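Local coordinates for protein D-ribulose-5-phosphate 3-epimerase, putative (Plasmodium falciparum, PDB 1TQX) that probably interconverts D-ribulose 5-phosphate and D-xylulose 5-phosphate as a zinc-binding epimerase built on a TIM barrel, at residues S18-L30 against V54-F66. Sequence-based numbering, arbitrary orientation.
Sequences SKLAEETQRMESL and VINNLKKYTKSIF
Glu28 OE2 accepts the backbone N-H groups of both Lys63 and Ile65, an example of a single helix carboxylate holding the turn that leads into a strand. Glu28 CG stands anti to the backbone N (chi1 -168°) and the chain runs on extended, which carries OE2 to the backbone of 63-65. There Glu28 OE2 uses a different lone pair for each donor: Lys63 N on the syn side at 2.9 Å, and Ile65 N on the anti side, also at 2.9 Å with a nearly straight bond (166°). Two bonds to one oxygen should fix the rotation of the carboxylate and favour its charged form. The Lys63 chain crosses the carboxylate at a slant, CE lying 3.5 Å from Glu28 OE1, while OE1 receives a bond from a water that also donates to Tyr61 O. That carbonyl is gripped a second time: Gln25 NE2 donates to Tyr61 O at 2.9 Å, with the acceptor close to the plane of the Gln25 amide.

In the TIM barrel, helices 20-29 and 52-58 are neighbours on the outer layer, the axes of 20-29 and 54-58 being inclined at 54°, and 59-65 descends into strand 66-72. Thr24 and Ile65 both touch Ile35 of strand 34-40, and so the contact continues onto the barrel wall.

Apolar packing fills the rest. The methyls of Leu58 lie across Leu20 and meet Thr24 tip to tip; Leu58 CD1 lies 3.5 Å from Ala21 CA, a tight fit. Thr24 OG1 meanwhile bonds back to Leu20 O, leaving Thr24 CG2 to meet Thr62 CG2 at 3.7 Å. Toward the helix starts, Leu20 CD1 crowds Val54 CG1 at 3.4 Å.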
loop_
_atom_site.group_PDB
_atom_site.type_symbol
_atom_site.label_atom_id
_atom_site.label_comp_id
_atom_site.label_asym_id
_atom_site.label_seq_id
_atom_site.Cartn_x
_atom_site.Cartn_y
_atom_site.Cartn_z
ATOM N N SER A 18 -19.692 -2.419 -1.290
ATOM C CA SER A 18 -20.833 -2.910 -0.521
ATOM C C SER A 18 -20.857 -4.436 -0.626
ATOM O O SER A 18 -21.734 -5.100 -0.070
ATOM C CB SER A 18 -22.150 -2.316 -1.035
ATOM O OG SER A 18 -22.410 -2.712 -2.369
ATOM N N LYS A 19 -19.892 -4.978 -1.366
ATOM C CA LYS A 19 -19.731 -6.422 -1.538
ATOM C C LYS A 19 -18.241 -6.708 -1.340
ATOM O O LYS A 19 -17.625 -7.460 -2.102
ATOM C CB LYS A 19 -20.169 -6.860 -2.944
ATOM C CG LYS A 19 -21.660 -6.710 -3.200
ATOM C CD LYS A 19 -22.053 -7.202 -4.588
ATOM C CE LYS A 19 -23.562 -7.118 -4.785
ATOM N NZ LYS A 19 -23.996 -7.674 -6.092
ATOM N N LEU A 20 -17.677 -6.094 -0.303
ATOM C CA LEU A 20 -16.255 -6.213 0.023
ATOM C C LEU A 20 -15.778 -7.660 0.126
ATOM O O LEU A 20 -14.792 -8.041 -0.506
ATOM C CB LEU A 20 -15.952 -5.491 1.341
ATOM C CG LEU A 20 -14.600 -4.781 1.518
ATOM C CD1 LEU A 20 -14.319 -4.621 3.005
ATOM C CD2 LEU A 20 -13.483 -5.552 0.863
ATOM N N ALA A 21 -16.464 -8.455 0.938
ATOM C CA ALA A 21 -16.093 -9.856 1.107
ATOM C C ALA A 21 -16.064 -10.597 -0.231
ATOM O O ALA A 21 -15.123 -11.326 -0.524
ATOM C CB ALA A 21 -17.074 -10.547 2.066
ATOM N N GLU A 22 -17.095 -10.398 -1.046
ATOM C CA GLU A 22 -17.168 -11.074 -2.342
ATOM C C GLU A 22 -16.026 -10.660 -3.272
ATOM O O GLU A 22 -15.408 -11.504 -3.925
ATOM C CB GLU A 22 -18.522 -10.794 -3.018
ATOM C CG GLU A 22 -18.760 -11.612 -4.289
ATOM C CD GLU A 22 -20.194 -11.515 -4.805
ATOM O OE1 GLU A 22 -20.779 -12.570 -5.139
ATOM O OE2 GLU A 22 -20.733 -10.391 -4.883
ATOM N N GLU A 23 -15.750 -9.360 -3.322
ATOM C CA GLU A 23 -14.689 -8.834 -4.162
ATOM C C GLU A 23 -13.309 -9.325 -3.731
ATOM O O GLU A 23 -12.453 -9.616 -4.575
ATOM C CB GLU A 23 -14.724 -7.299 -4.145
ATOM C CG GLU A 23 -15.980 -6.720 -4.790
ATOM C CD GLU A 23 -15.861 -6.617 -6.303
ATOM O OE1 GLU A 23 -15.310 -7.544 -6.932
ATOM O OE2 GLU A 23 -16.326 -5.606 -6.863
ATOM N N THR A 24 -13.093 -9.417 -2.423
ATOM C CA THR A 24 -11.806 -9.869 -1.900
ATOM C C THR A 24 -11.599 -11.358 -2.149
ATOM O O THR A 24 -10.488 -11.796 -2.469
ATOM C CB THR A 24 -11.684 -9.587 -0.387
ATOM O OG1 THR A 24 -11.872 -8.187 -0.142
ATOM C CG2 THR A 24 -10.301 -9.987 0.115
ATOM N N GLN A 25 -12.668 -12.136 -1.996
ATOM C CA GLN A 25 -12.601 -13.573 -2.232
ATOM C C GLN A 25 -12.273 -13.784 -3.710
ATOM O O GLN A 25 -11.508 -14.678 -4.065
ATOM C CB GLN A 25 -13.939 -14.236 -1.871
ATOM C CG GLN A 25 -14.274 -14.142 -0.377
ATOM C CD GLN A 25 -15.645 -14.692 -0.028
ATOM O OE1 GLN A 25 -16.605 -14.513 -0.775
ATOM N NE2 GLN A 25 -15.748 -15.347 1.127
ATOM N N ARG A 26 -12.852 -12.946 -4.562
ATOM C CA ARG A 26 -12.613 -13.021 -5.997
ATOM C C ARG A 26 -11.132 -12.749 -6.282
ATOM O O ARG A 26 -10.480 -13.505 -7.003
ATOM C CB ARG A 26 -13.504 -12.001 -6.710
ATOM C CG ARG A 26 -13.393 -11.970 -8.221
ATOM C CD ARG A 26 -14.174 -10.769 -8.753
ATOM N NE ARG A 26 -13.581 -10.232 -9.971
ATOM C CZ ARG A 26 -13.614 -8.950 -10.307
ATOM N NH1 ARG A 26 -14.213 -8.070 -9.511
ATOM N NH2 ARG A 26 -13.050 -8.545 -11.440
ATOM N N MET A 27 -10.592 -11.676 -5.711
ATOM C CA MET A 27 -9.183 -11.352 -5.919
ATOM C C MET A 27 -8.312 -12.505 -5.420
ATOM O O MET A 27 -7.295 -12.852 -6.028
ATOM C CB MET A 27 -8.817 -10.058 -5.177
ATOM C CG MET A 27 -9.435 -8.792 -5.790
ATOM S SD MET A 27 -8.924 -8.558 -7.522
ATOM C CE MET A 27 -10.428 -9.022 -8.382
ATOM N N GLU A 28 -8.725 -13.097 -4.308
ATOM C CA GLU A 28 -8.006 -14.217 -3.717
ATOM C C GLU A 28 -8.009 -15.397 -4.693
ATOM O O GLU A 28 -6.976 -16.017 -4.932
ATOM C CB GLU A 28 -8.682 -14.608 -2.395
ATOM C CG GLU A 28 -7.906 -15.572 -1.516
ATOM C CD GLU A 28 -8.500 -15.666 -0.118
ATOM O OE1 GLU A 28 -9.694 -16.025 0.005
ATOM O OE2 GLU A 28 -7.775 -15.375 0.855
ATOM N N SER A 29 -9.172 -15.689 -5.269
ATOM C CA SER A 29 -9.294 -16.800 -6.205
ATOM C C SER A 29 -8.492 -16.577 -7.487
ATOM O O SER A 29 -8.117 -17.540 -8.163
ATOM C CB SER A 29 -10.765 -17.042 -6.562
ATOM O OG SER A 29 -11.249 -16.036 -7.435
ATOM N N LEU A 30 -8.225 -15.314 -7.819
ATOM C CA LEU A 30 -7.465 -14.991 -9.023
ATOM C C LEU A 30 -5.962 -15.046 -8.787
ATOM O O LEU A 30 -5.182 -14.940 -9.727
ATOM C CB LEU A 30 -7.849 -13.602 -9.547
ATOM C CG LEU A 30 -9.309 -13.411 -9.969
ATOM C CD1 LEU A 30 -9.505 -11.995 -10.493
ATOM C CD2 LEU A 30 -9.685 -14.441 -11.035
ATOM N N VAL A 54 -15.150 -2.651 9.471
ATOM C CA VAL A 54 -15.339 -3.287 8.175
ATOM C C VAL A 54 -14.216 -4.283 7.895
ATOM O O VAL A 54 -14.465 -5.415 7.477
ATOM C CB VAL A 54 -15.379 -2.235 7.046
ATOM C CG1 VAL A 54 -15.548 -2.917 5.698
ATOM C CG2 VAL A 54 -16.521 -1.259 7.296
ATOM N N ILE A 55 -12.979 -3.860 8.132
ATOM C CA ILE A 55 -11.824 -4.725 7.902
ATOM C C ILE A 55 -11.824 -5.959 8.810
ATOM O O ILE A 55 -11.504 -7.065 8.368
ATOM C CB ILE A 55 -10.506 -3.933 8.101
ATOM C CG1 ILE A 55 -10.404 -2.842 7.023
ATOM C CG2 ILE A 55 -9.307 -4.882 8.069
ATOM C CD1 ILE A 55 -9.284 -1.831 7.258
ATOM N N ASN A 56 -12.176 -5.771 10.078
ATOM C CA ASN A 56 -12.210 -6.889 11.023
ATOM C C ASN A 56 -13.260 -7.926 10.624
ATOM O O ASN A 56 -13.058 -9.129 10.821
ATOM C CB ASN A 56 -12.481 -6.377 12.448
ATOM C CG ASN A 56 -11.302 -5.606 13.024
ATOM O OD1 ASN A 56 -11.453 -4.831 13.972
ATOM N ND2 ASN A 56 -10.121 -5.818 12.455
ATOM N N ASN A 57 -14.377 -7.461 10.064
ATOM C CA ASN A 57 -15.450 -8.352 9.627
ATOM C C ASN A 57 -15.020 -9.104 8.362
ATOM O O ASN A 57 -15.297 -10.295 8.210
ATOM C CB ASN A 57 -16.730 -7.556 9.346
ATOM C CG ASN A 57 -17.928 -8.453 9.041
ATOM O OD1 ASN A 57 -18.338 -8.603 7.886
ATOM N ND2 ASN A 57 -18.483 -9.065 10.082
ATOM N N LEU A 58 -14.345 -8.400 7.461
ATOM C CA LEU A 58 -13.864 -9.004 6.218
ATOM C C LEU A 58 -12.985 -10.230 6.491
ATOM O O LEU A 58 -13.075 -11.243 5.791
ATOM C CB LEU A 58 -13.052 -7.981 5.416
ATOM C CG LEU A 58 -12.369 -8.484 4.139
ATOM C CD1 LEU A 58 -13.417 -8.927 3.129
ATOM C CD2 LEU A 58 -11.485 -7.381 3.561
ATOM N N LYS A 59 -12.140 -10.133 7.511
ATOM C CA LYS A 59 -11.227 -11.223 7.862
ATOM C C LYS A 59 -11.950 -12.546 8.115
ATOM O O LYS A 59 -11.370 -13.620 7.960
ATOM C CB LYS A 59 -10.411 -10.832 9.095
ATOM C CG LYS A 59 -9.333 -11.827 9.490
ATOM C CD LYS A 59 -8.271 -11.967 8.409
ATOM C CE LYS A 59 -7.234 -13.012 8.801
ATOM N NZ LYS A 59 -6.293 -13.280 7.687
ATOM N N LYS A 60 -13.219 -12.463 8.494
ATOM C CA LYS A 60 -14.013 -13.649 8.766
ATOM C C LYS A 60 -14.279 -14.466 7.494
ATOM O O LYS A 60 -14.502 -15.681 7.559
ATOM C CB LYS A 60 -15.350 -13.232 9.394
ATOM C CG LYS A 60 -16.266 -14.387 9.758
ATOM C CD LYS A 60 -17.716 -13.940 10.006
ATOM C CE LYS A 60 -17.886 -13.107 11.271
ATOM N NZ LYS A 60 -17.211 -11.781 11.197
ATOM N N TYR A 61 -14.228 -13.811 6.335
ATOM C CA TYR A 61 -14.527 -14.482 5.072
ATOM C C TYR A 61 -13.373 -14.736 4.108
ATOM O O TYR A 61 -13.589 -15.249 3.010
ATOM C CB TYR A 61 -15.631 -13.703 4.349
ATOM C CG TYR A 61 -16.842 -13.458 5.216
ATOM C CD1 TYR A 61 -17.050 -12.221 5.828
ATOM C CD2 TYR A 61 -17.764 -14.474 5.459
ATOM C CE1 TYR A 61 -18.153 -12.005 6.663
ATOM C CE2 TYR A 61 -18.865 -14.270 6.293
ATOM C CZ TYR A 61 -19.055 -13.039 6.888
ATOM O OH TYR A 61 -20.149 -12.842 7.703
ATOM N N THR A 62 -12.157 -14.384 4.506
ATOM C CA THR A 62 -11.000 -14.595 3.644
ATOM C C THR A 62 -10.193 -15.797 4.100
ATOM O O THR A 62 -10.439 -16.356 5.173
ATOM C CB THR A 62 -10.072 -13.366 3.632
ATOM O OG1 THR A 62 -9.638 -13.081 4.970
ATOM C CG2 THR A 62 -10.798 -12.152 3.064
ATOM N N LYS A 63 -9.226 -16.193 3.283
ATOM C CA LYS A 63 -8.388 -17.331 3.614
ATOM C C LYS A 63 -6.931 -16.934 3.794
ATOM O O LYS A 63 -6.542 -16.452 4.856
ATOM C CB LYS A 63 -8.527 -18.409 2.536
ATOM C CG LYS A 63 -9.903 -19.062 2.538
ATOM C CD LYS A 63 -10.062 -20.121 1.456
ATOM C CE LYS A 63 -10.083 -19.499 0.070
ATOM N NZ LYS A 63 -10.407 -20.504 -0.980
ATOM N N SER A 64 -6.130 -17.113 2.753
ATOM C CA SER A 64 -4.710 -16.793 2.834
ATOM C C SER A 64 -4.312 -15.363 2.475
ATOM O O SER A 64 -3.211 -14.935 2.812
ATOM C CB SER A 64 -3.912 -17.750 1.943
ATOM O OG SER A 64 -4.104 -19.096 2.333
ATOM N N ILE A 65 -5.189 -14.613 1.818
ATOM C CA ILE A 65 -4.812 -13.266 1.407
ATOM C C ILE A 65 -4.338 -12.345 2.543
ATOM O O ILE A 65 -4.962 -12.249 3.597
ATOM C CB ILE A 65 -5.945 -12.609 0.575
ATOM C CG1 ILE A 65 -5.352 -11.500 -0.299
ATOM C CG2 ILE A 65 -7.042 -12.072 1.489
ATOM C CD1 ILE A 65 -6.218 -11.124 -1.500
ATOM N N PHE A 66 -3.203 -11.693 2.296
ATOM C CA PHE A 66 -2.515 -10.774 3.213
ATOM C C PHE A 66 -3.257 -9.432 3.331
ATOM O O PHE A 66 -3.533 -8.784 2.322
ATOM C CB PHE A 66 -1.105 -10.563 2.647
ATOM C CG PHE A 66 -0.170 -9.767 3.519
ATOM C CD1 PHE A 66 0.822 -10.410 4.260
ATOM C CD2 PHE A 66 -0.178 -8.373 3.486
ATOM C CE1 PHE A 66 1.802 -9.679 4.942
ATOM C CE2 PHE A 66 0.798 -7.629 4.166
ATOM C CZ PHE A 66 1.789 -8.286 4.891
HETATM O O HOH W 1 -12.315 -17.087 1.145
#